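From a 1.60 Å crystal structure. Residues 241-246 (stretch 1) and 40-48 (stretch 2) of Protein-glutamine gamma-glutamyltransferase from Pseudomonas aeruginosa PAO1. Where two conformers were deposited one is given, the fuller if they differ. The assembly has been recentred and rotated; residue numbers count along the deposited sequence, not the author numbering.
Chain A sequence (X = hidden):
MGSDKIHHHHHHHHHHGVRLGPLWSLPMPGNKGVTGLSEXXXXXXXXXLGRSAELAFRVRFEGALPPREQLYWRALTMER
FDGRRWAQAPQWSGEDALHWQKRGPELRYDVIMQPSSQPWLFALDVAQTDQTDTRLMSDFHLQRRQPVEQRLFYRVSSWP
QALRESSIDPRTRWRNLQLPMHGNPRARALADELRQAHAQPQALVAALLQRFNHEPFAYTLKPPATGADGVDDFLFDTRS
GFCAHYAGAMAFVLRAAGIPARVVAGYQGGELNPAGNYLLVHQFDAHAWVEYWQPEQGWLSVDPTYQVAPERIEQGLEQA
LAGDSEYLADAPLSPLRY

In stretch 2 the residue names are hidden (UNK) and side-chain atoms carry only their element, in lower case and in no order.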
# COMPACT_ATOMS: atom_id res chain seq x y z
N GLY A 241 -12.69 -10.93 1.36
CA GLY A 241 -11.25 -10.90 1.64
C GLY A 241 -10.87 -9.82 2.62
O GLY A 241 -11.70 -9.03 3.12
N PHE A 242 -9.55 -9.69 2.86
CA PHE A 242 -9.00 -8.62 3.61
C PHE A 242 -8.17 -7.74 2.64
O PHE A 242 -8.30 -7.88 1.43
CB PHE A 242 -8.23 -9.16 4.82
CG PHE A 242 -7.94 -8.17 5.90
CD1 PHE A 242 -8.98 -7.53 6.58
CD2 PHE A 242 -6.64 -7.86 6.31
CE1 PHE A 242 -8.71 -6.65 7.61
CE2 PHE A 242 -6.38 -6.95 7.33
CZ PHE A 242 -7.44 -6.31 7.95
N CYS A 243 -7.41 -6.80 3.17
CA CYS A 243 -6.87 -5.72 2.28
C CYS A 243 -5.98 -6.31 1.18
O CYS A 243 -6.01 -5.75 0.09
CB CYS A 243 -6.11 -4.66 3.04
SG CYS A 243 -4.84 -5.33 4.12
N ALA A 244 -5.24 -7.38 1.44
CA ALA A 244 -4.33 -7.92 0.38
C ALA A 244 -5.11 -8.52 -0.80
O ALA A 244 -4.67 -8.44 -1.94
CB ALA A 244 -3.42 -8.96 0.91
N HIS A 245 -6.29 -9.11 -0.54
CA HIS A 245 -7.17 -9.56 -1.62
C HIS A 245 -7.52 -8.39 -2.52
O HIS A 245 -7.44 -8.48 -3.79
CB HIS A 245 -8.48 -10.21 -1.10
CG HIS A 245 -8.26 -11.45 -0.33
ND1 HIS A 245 -7.83 -11.46 0.97
CD2 HIS A 245 -8.43 -12.73 -0.71
CE1 HIS A 245 -7.74 -12.71 1.37
NE2 HIS A 245 -8.13 -13.52 0.37
N TYR A 246 -7.97 -7.26 -1.97
CA TYR A 246 -8.46 -6.16 -2.72
C TYR A 246 -7.30 -5.46 -3.47
O TYR A 246 -7.39 -5.16 -4.62
CB TYR A 246 -9.18 -5.12 -1.84
CG TYR A 246 -10.52 -5.63 -1.36
CD1 TYR A 246 -10.63 -6.38 -0.20
CD2 TYR A 246 -11.64 -5.41 -2.11
CE1 TYR A 246 -11.83 -6.96 0.18
CE2 TYR A 246 -12.85 -5.96 -1.72
CZ TYR A 246 -12.95 -6.71 -0.58
OH TYR A 246 -14.19 -7.22 -0.24
N UNK A 40 7.02 -10.20 1.43
CA UNK A 40 6.04 -10.77 0.48
C UNK A 40 4.72 -10.97 1.21
O UNK A 40 4.62 -10.91 2.49
c UNK A 40 6.57 -12.04 -0.12
o UNK A 40 6.52 -13.06 0.85
N UNK A 41 3.66 -11.13 0.45
CA UNK A 41 2.43 -11.53 1.06
C UNK A 41 1.47 -12.14 0.05
O UNK A 41 1.32 -11.74 -1.09
c UNK A 41 1.73 -10.35 1.70
s UNK A 41 0.69 -8.01 1.65
c UNK A 41 1.42 -9.29 0.71
c UNK A 41 -0.98 -8.18 1.08
N UNK A 42 0.81 -13.17 0.56
CA UNK A 42 -0.30 -13.77 -0.08
C UNK A 42 -1.57 -13.17 0.50
O UNK A 42 -1.55 -12.82 1.68
c UNK A 42 -0.26 -15.24 0.16
N UNK A 43 -2.66 -13.03 -0.27
CA UNK A 43 -3.98 -12.69 0.31
C UNK A 43 -4.23 -13.66 1.48
O UNK A 43 -4.11 -14.89 1.36
c UNK A 43 -4.03 -12.40 -2.04
c UNK A 43 -2.74 -13.13 -1.74
c UNK A 43 -4.92 -12.79 -0.89
N UNK A 44 -4.52 -13.06 2.64
CA UNK A 44 -4.63 -13.80 3.90
C UNK A 44 -3.53 -13.46 4.89
O UNK A 44 -3.68 -13.55 6.11
N UNK A 45 -2.36 -13.06 4.41
CA UNK A 45 -1.25 -12.88 5.27
C UNK A 45 -1.40 -11.61 6.09
O UNK A 45 -0.97 -11.58 7.26
o UNK A 45 1.48 -14.10 3.14
c UNK A 45 0.13 -12.78 4.59
o UNK A 45 0.06 -15.15 4.43
c UNK A 45 0.62 -14.12 4.03
N UNK A 46 -2.05 -10.57 5.55
CA UNK A 46 -2.21 -9.34 6.31
C UNK A 46 -3.32 -9.53 7.34
O UNK A 46 -3.28 -8.93 8.42
c UNK A 46 -2.42 -8.09 5.41
c UNK A 46 -2.45 -6.83 6.30
c UNK A 46 0.04 -8.06 4.93
c UNK A 46 -1.34 -8.01 4.36
N UNK A 47 -4.31 -10.36 7.02
CA UNK A 47 -5.36 -10.70 7.95
C UNK A 47 -4.74 -11.33 9.20
O UNK A 47 -5.18 -11.11 10.36
c UNK A 47 -6.36 -11.57 7.26
N UNK A 48 -3.70 -12.14 9.02
CA UNK A 48 -3.02 -12.71 10.22
C UNK A 48 -2.47 -11.58 11.12
O UNK A 48 -2.60 -11.64 12.34
c UNK A 48 -1.15 -14.22 10.97
o UNK A 48 -0.52 -16.17 9.76
c UNK A 48 -0.32 -15.48 10.78
c UNK A 48 -1.99 -13.76 9.78
o UNK A 48 0.53 -15.77 11.66

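Position 40 carries one carbon and then one oxygen, a hydroxymethyl group whose CB is still 10.5 Å from Ala 244 CB, out of reach of stretch 1; this is Ser 40. Position 41 has an unbranched chain of two carbons, a sulfur and a terminal carbon, and that terminal carbon lies 2.6 Å from Ala 244 CB, too short for a relaxed contact between two methyl groups; the chain is the signature of Met 41. Two conformers were deposited and one is given, so this distance describes that conformer alone; its chi3 of -109° lies between wells.

Position 42 bears a single carbon directed away from stretch 1, hence Ala 42. At position 43 three carbons close a ring onto the backbone nitrogen. Its CB sits 3.4 Å from the centroid of the His 245 ring and 6° off the ring normal, a CH-pi contact over the face, and its CA is 3.8 Å from Ala 244 CB; the closed ring identifies Pro 43.

Position 44 has no side-chain atoms, and its N lies 3.5 Å from His 245 CE1. With phi/psi of 112/-28°, a CB would be jammed against the carbonyl oxygen of the preceding residue, so the backbone by itself calls for glycine: Gly 44.

Position 45 shows two carbons, the second carrying two oxygens, and touches nothing on stretch 1: Asp 45. It closes a type II turn begun at Ala 42, with Asp 45 N donating to Ala 42 O at 2.9 Å, while Ala 42 N donates to Asp 45 OD2 at 2.8 Å and 173°. Backbone and carboxylate thus fasten the same turn.

Position 46 has four carbons forked at the first, with one arm two carbons long. The one-carbon arm is 3.6 Å from Cys 243 SG and 4.1 Å from Phe 242 CE2; the first carbon of the longer arm is 4.1 Å from Ala 244 CB. This is Ile 46. Position 47 has one carbon, a CB that approaches Phe 242 CD2 to 3.8 Å, so it is Ala 47. Position 48 has three carbons, the third carrying two oxygens, and its CA-to-CB bond points away in an exposed setting: Glu 48.

The contact works by apolar packing, with no hydrogen bond found across the stretches and 371 Å² buried in total. Ala 244, whose CA is 4.8 Å from Pro 43 CA, points its small side chain toward stretch 2, where Met 41, Pro 43 and Ile 46 approach it. Phe 242 packs with Ile 46 and Ala 47, while His 245 offers a ring face to the turn held by Asp 45.

Stretch 2 40-48: SMAPGDIAE
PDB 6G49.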